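Cupin type-2 domain-containing protein (Klebsiella pneumoniae subsp. pneumoniae MGH 78578, PDB 3H8U) is of unknown function but belongs to the cupin family of double-stranded beta-helix proteins and probably binds a metal ion. Local coordinates at residues A[51-57]-A[94-100]; A[57-62]-A[112-116]. All blocks are in the same frame, centred on the assembly; numbering follows the deposited sequence. Where two conformers were deposited one is given.

Contact 1: residues A[51-57]-A[94-100]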
loop_
_atom_site.group_PDB
_atom_site.type_symbol
_atom_site.label_atom_id
_atom_site.label_comp_id
_atom_site.label_asym_id
_atom_site.label_seq_id
_atom_site.Cartn_x
_atom_site.Cartn_y
_atom_site.Cartn_z
ATOM N N GLU A 51 -8.029 -18.206 5.444
ATOM C CA GLU A 51 -6.965 -17.616 6.240
ATOM C C GLU A 51 -5.708 -17.287 5.451
ATOM O O GLU A 51 -5.320 -18.009 4.521
ATOM C CB GLU A 51 -6.585 -18.549 7.380
ATOM C CG GLU A 51 -7.628 -18.654 8.421
ATOM C CD GLU A 51 -7.344 -19.753 9.424
ATOM O OE1 GLU A 51 -6.161 -20.142 9.603
ATOM O OE2 GLU A 51 -8.337 -20.233 9.999
ATOM N N ILE A 52 -5.080 -16.193 5.848
ATOM C CA ILE A 52 -3.693 -15.915 5.520
ATOM C C ILE A 52 -2.864 -16.526 6.672
ATOM O O ILE A 52 -2.969 -16.064 7.792
ATOM C CB ILE A 52 -3.469 -14.385 5.457
ATOM C CG1 ILE A 52 -4.434 -13.691 4.464
ATOM C CG2 ILE A 52 -2.033 -14.064 5.122
ATOM C CD1 ILE A 52 -4.244 -14.051 3.026
ATOM N N ALA A 53 -2.057 -17.549 6.420
ATOM C CA ALA A 53 -1.310 -18.200 7.493
ATOM C C ALA A 53 -0.406 -17.232 8.227
ATOM O O ALA A 53 0.198 -16.354 7.621
ATOM C CB ALA A 53 -0.476 -19.347 6.976
ATOM N N SER A 54 -0.346 -17.419 9.538
ATOM C CA SER A 54 0.474 -16.617 10.403
ATOM C C SER A 54 1.946 -16.923 10.154
ATOM O O SER A 54 2.365 -18.089 10.013
ATOM C CB SER A 54 0.103 -16.836 11.876
ATOM O OG SER A 54 -1.184 -16.273 12.117
ATOM N N HIS A 55 2.703 -15.841 10.088
ATOM C CA HIS A 55 4.099 -15.888 9.744
ATOM C C HIS A 55 4.824 -14.649 10.274
ATOM O O HIS A 55 4.212 -13.667 10.691
ATOM C CB HIS A 55 4.292 -16.033 8.216
ATOM C CG HIS A 55 3.718 -14.921 7.384
ATOM N ND1 HIS A 55 2.356 -14.727 7.204
ATOM C CD2 HIS A 55 4.329 -13.992 6.611
ATOM C CE1 HIS A 55 2.164 -13.706 6.389
ATOM N NE2 HIS A 55 3.342 -13.262 5.986
ATOM N N VAL A 56 6.149 -14.759 10.267
ATOM C CA VAL A 56 7.018 -13.672 10.673
ATOM C C VAL A 56 8.119 -13.453 9.610
ATOM O O VAL A 56 8.654 -14.413 9.056
ATOM C CB VAL A 56 7.617 -13.979 12.092
ATOM C CG1 VAL A 56 8.275 -15.353 12.133
ATOM C CG2 VAL A 56 8.589 -12.890 12.536
ATOM N N HIS A 57 8.446 -12.196 9.333
ATOM C CA HIS A 57 9.606 -11.859 8.528
ATOM C C HIS A 57 10.628 -11.384 9.566
ATOM O O HIS A 57 10.434 -10.321 10.162
ATOM C CB HIS A 57 9.359 -10.698 7.550
ATOM C CG HIS A 57 8.316 -10.972 6.516
ATOM N ND1 HIS A 57 7.010 -10.577 6.676
ATOM C CD2 HIS A 57 8.393 -11.534 5.293
ATOM C CE1 HIS A 57 6.312 -10.945 5.620
ATOM N NE2 HIS A 57 7.132 -11.526 4.763
ATOM N N GLY A 94 9.969 -9.514 13.091
ATOM C CA GLY A 94 9.813 -10.272 14.329
ATOM C C GLY A 94 8.401 -10.222 14.920
ATOM O O GLY A 94 8.161 -10.736 16.020
ATOM N N GLN A 95 7.468 -9.619 14.190
ATOM C CA GLN A 95 6.071 -9.594 14.599
ATOM C C GLN A 95 5.246 -10.622 13.816
ATOM O O GLN A 95 5.162 -10.572 12.597
ATOM C CB GLN A 95 5.488 -8.181 14.465
ATOM C CG GLN A 95 6.037 -7.205 15.472
ATOM C CD GLN A 95 5.239 -5.906 15.538
ATOM O OE1 GLN A 95 4.750 -5.405 14.510
ATOM N NE2 GLN A 95 5.176 -5.319 16.730
ATOM N N VAL A 96 4.611 -11.544 14.541
ATOM C CA VAL A 96 3.734 -12.521 13.916
ATOM C C VAL A 96 2.499 -11.831 13.343
ATOM O O VAL A 96 1.914 -10.933 13.984
ATOM C CB VAL A 96 3.286 -13.623 14.918
ATOM C CG1 VAL A 96 2.335 -14.616 14.235
ATOM C CG2 VAL A 96 4.478 -14.374 15.461
ATOM N N HIS A 97 2.111 -12.219 12.130
ATOM C CA HIS A 97 0.890 -11.701 11.522
ATOM C C HIS A 97 0.264 -12.712 10.552
ATOM O O HIS A 97 0.956 -13.452 9.829
ATOM C CB HIS A 97 1.140 -10.352 10.811
ATOM C CG HIS A 97 2.113 -10.421 9.676
ATOM N ND1 HIS A 97 3.427 -10.827 9.845
ATOM C CD2 HIS A 97 1.990 -10.075 8.368
ATOM C CE1 HIS A 97 4.046 -10.769 8.673
ATOM N NE2 HIS A 97 3.194 -10.323 7.768
ATOM N N GLY A 98 -1.054 -12.718 10.564
ATOM C CA GLY A 98 -1.885 -13.588 9.734
ATOM C C GLY A 98 -3.301 -13.025 9.780
ATOM O O GLY A 98 -3.556 -12.028 10.485
ATOM N N ALA A 99 -4.242 -13.640 9.061
ATOM C CA ALA A 99 -5.624 -13.156 9.132
ATOM C C ALA A 99 -6.652 -14.222 8.787
ATOM O O ALA A 99 -6.308 -15.214 8.165
ATOM C CB ALA A 99 -5.793 -11.929 8.252
HETATM N N MSE A 100 -7.895 -14.025 9.242
HETATM C CA MSE A 100 -9.038 -14.802 8.770
HETATM C C MSE A 100 -10.124 -13.824 8.319
HETATM O O MSE A 100 -10.445 -12.888 9.077
HETATM C CB MSE A 100 -9.595 -15.733 9.864
HETATM C CG MSE A 100 -10.505 -16.835 9.226
HETATM SE SE MSE A 100 -11.914 -17.376 10.310
HETATM C CE MSE A 100 -12.636 -15.645 10.524
HETATM O O HOH W 1 6.806 -10.291 10.622
#
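Four backbone hydrogen bonds pair Ile52 with Ala99 and His55 with His97, joining strands 51-56 and 97-101 in antiparallel fashion. Between the two pairs the register slips by one residue, a beta bulge, and Gly98 packs its CA against the carbonyl O of Ile52 at 3.3 Å. A further backbone bond runs from Gly94 N to His57 O, and a water bridges His57 N and Gln95 O.

The aromatic contacts gather on one face. The rings of His55 and His97 meet obliquely, centroids 4.2 Å apart and planes at 41°, with CE1 of each lying over the rim of the other ring. In both, CG sits between backbone N and carbonyl carbon (chi1 near 60°), which holds the ring close over the backbone; the turn of the ring then directs ND1 to a carbonyl two residues earlier in its own segment. His55 ND1 donates to Ala53 O at 2.7 Å, and His97 ND1 to Gln95 O over a longer 3.3 Å. His57 ND1 lies 3.6 Å from His97 CE1, at the edge of the His97 ring and near its plane. The His-x-His pair His55/His57 together with His97 matches the histidine positions of the cupin metal-binding motif, consistent with a metal-binding role, although no metal is present in this contact.

Apolar contact is lighter, with Ile52 CB 4.4 Å from Ala99 CB on the histidine face and Glu51 CG against Met100 CG on the other. Strand 70-74 flanks 97-101 and strand 121-122 flanks 51-56, while Trp64 and Phe109 of the facing sheet pack on Ile52.

Contact 2: residues A[57-62]-A[112-116]. With SO4 (sulfate ion), chain C.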
loop_
_atom_site.group_PDB
_atom_site.type_symbol
_atom_site.label_atom_id
_atom_site.label_comp_id
_atom_site.label_asym_id
_atom_site.label_seq_id
_atom_site.Cartn_x
_atom_site.Cartn_y
_atom_site.Cartn_z
ATOM N N HIS A 57 8.446 -12.196 9.333
ATOM C CA HIS A 57 9.606 -11.859 8.528
ATOM C C HIS A 57 10.628 -11.384 9.566
ATOM O O HIS A 57 10.434 -10.321 10.162
ATOM C CB HIS A 57 9.359 -10.698 7.550
ATOM C CG HIS A 57 8.316 -10.972 6.516
ATOM N ND1 HIS A 57 7.010 -10.577 6.676
ATOM C CD2 HIS A 57 8.393 -11.534 5.293
ATOM C CE1 HIS A 57 6.312 -10.945 5.620
ATOM N NE2 HIS A 57 7.132 -11.526 4.763
ATOM N N PRO A 58 11.704 -12.160 9.789
ATOM C CA PRO A 58 12.744 -11.768 10.750
ATOM C C PRO A 58 13.412 -10.418 10.461
ATOM O O PRO A 58 13.882 -9.731 11.386
ATOM C CB PRO A 58 13.755 -12.885 10.606
ATOM C CG PRO A 58 12.946 -14.041 10.234
ATOM C CD PRO A 58 11.985 -13.492 9.247
ATOM N N HIS A 59 13.459 -10.076 9.187
ATOM C CA HIS A 59 14.166 -8.895 8.721
ATOM C C HIS A 59 13.399 -8.080 7.689
ATOM O O HIS A 59 14.003 -7.456 6.828
ATOM C CB HIS A 59 15.543 -9.324 8.177
ATOM C CG HIS A 59 16.437 -9.919 9.221
ATOM N ND1 HIS A 59 16.910 -11.215 9.147
ATOM C CD2 HIS A 59 16.862 -9.432 10.411
ATOM C CE1 HIS A 59 17.622 -11.484 10.226
ATOM N NE2 HIS A 59 17.617 -10.419 11.008
ATOM N N GLY A 60 12.074 -8.041 7.800
ATOM C CA GLY A 60 11.257 -7.223 6.909
ATOM C C GLY A 60 10.007 -6.758 7.590
ATOM O O GLY A 60 9.582 -7.361 8.591
ATOM N N GLN A 61 9.468 -5.656 7.085
ATOM C CA GLN A 61 8.180 -5.114 7.479
ATOM C C GLN A 61 7.151 -5.445 6.409
ATOM O O GLN A 61 7.435 -5.345 5.197
ATOM C CB GLN A 61 8.281 -3.595 7.650
ATOM C CG GLN A 61 6.944 -2.936 7.986
ATOM C CD GLN A 61 7.104 -1.506 8.280
ATOM O OE1 GLN A 61 8.102 -1.105 8.929
ATOM N NE2 GLN A 61 6.096 -0.708 7.919
ATOM N N ASP A 62 5.964 -5.856 6.855
ATOM C CA ASP A 62 4.855 -6.135 5.977
ATOM C C ASP A 62 3.712 -5.165 6.288
ATOM O O ASP A 62 3.113 -5.190 7.370
ATOM C CB ASP A 62 4.390 -7.579 6.153
ATOM C CG ASP A 62 3.401 -8.025 5.087
ATOM O OD1 ASP A 62 3.053 -7.221 4.171
ATOM O OD2 ASP A 62 2.979 -9.219 5.181
ATOM N N VAL A 112 2.785 -4.828 1.055
ATOM C CA VAL A 112 4.101 -4.354 0.667
ATOM C C VAL A 112 5.101 -4.847 1.718
ATOM O O VAL A 112 5.093 -4.356 2.842
ATOM C CB VAL A 112 4.157 -2.820 0.536
ATOM C CG1 VAL A 112 5.586 -2.359 0.051
ATOM C CG2 VAL A 112 3.051 -2.320 -0.406
ATOM N N VAL A 113 5.932 -5.813 1.322
ATOM C CA VAL A 113 7.006 -6.331 2.175
ATOM C C VAL A 113 8.308 -5.647 1.810
ATOM O O VAL A 113 8.652 -5.586 0.623
ATOM C CB VAL A 113 7.141 -7.851 2.011
ATOM C CG1 VAL A 113 8.380 -8.388 2.721
ATOM C CG2 VAL A 113 5.875 -8.530 2.570
ATOM N N ALA A 114 9.010 -5.127 2.815
ATOM C CA ALA A 114 10.272 -4.426 2.588
ATOM C C ALA A 114 11.294 -4.867 3.626
ATOM O O ALA A 114 10.969 -4.924 4.823
ATOM C CB ALA A 114 10.068 -2.910 2.664
ATOM N N PRO A 115 12.523 -5.198 3.188
ATOM C CA PRO A 115 13.044 -5.234 1.812
ATOM C C PRO A 115 12.440 -6.322 0.944
ATOM O O PRO A 115 11.771 -7.205 1.435
ATOM C CB PRO A 115 14.552 -5.498 1.998
ATOM C CG PRO A 115 14.815 -5.368 3.363
ATOM C CD PRO A 115 13.579 -5.540 4.153
ATOM N N GLY A 116 12.702 -6.244 -0.351
ATOM C CA GLY A 116 12.077 -7.120 -1.306
ATOM C C GLY A 116 12.452 -8.570 -1.115
ATOM O O GLY A 116 11.628 -9.451 -1.398
HETATM S S SO4 C . 16.033 -12.769 5.883
HETATM O O1 SO4 C . 16.160 -12.903 7.337
HETATM O O2 SO4 C . 17.345 -12.547 5.275
HETATM O O3 SO4 C . 15.462 -14.009 5.347
HETATM O O4 SO4 C . 15.188 -11.619 5.576
#
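Val113 CG1 lies over one face of the His57 ring, 4.2 Å from the ring centroid and 23° off the normal, a CH-pi contact displaced toward the rim near NE2. The other methyl, CG2, turns to Asp62 and lies 3.5 Å from OD1. One valine thus touches both an imidazole and a carboxylate; with CG1 anti to the backbone N (chi1 171°), its two branches diverge toward these two partners.

Asp62 and Val113 form a non-hydrogen-bonded antiparallel pair, which places both side chains on the same face of the sheet. The neighbouring pair, Gln61 and Ala114, is hydrogen-bonded in both directions, Gln61 N to Ala114 O at 2.8 Å and Ala114 N to Gln61 O at 2.9 Å. Their side chains point to the opposite face, where Gln61 OE1 bonds Thr36 of the second subunit and Ala114 packs on its counterpart there. At the turn, Pro115, which follows a cis peptide bond, sets CD 3.3 Å from His59 O. The His59 ring points away from this pairing and gives ND1 to O1 of a sulfate, probably from the crystallisation liquor, in a nearly straight bond of 2.6 Å (168°).

The carboxylate of Asp62 is buried yet well supplied with donors: OD1 is hydrogen-bonded to Ser111 OG, and OD2 to both Trp64 NE1 and, probably, His97 NE2. Bonds that grip both oxygens should fix the rotation of the group, with the Val113 methyl against OD1 as its non-polar neighbour.

Overall arrangement
From the N terminus the chain reaches strand 51-56, turns at 57-60 and enters strand 61-68 in the other sheet. Contact 1 closes the loop from 57 back to 94, bringing 97-101 beside 51-56. Contact 2 closes the longer one from 62 to 112, setting strand 107-114 beside 61-68. Because the segments alternate along the chain, the two closures cross. Strands 51-56 and 61-68, and likewise 97-101 and 107-114, follow each other in the chain and pass from one sheet of the cupin barrel to the other. The contacts share His57, their centres are about 12 Å apart, and the probable His97-Asp62 bond joins them across the interior. Both also touch the second subunit.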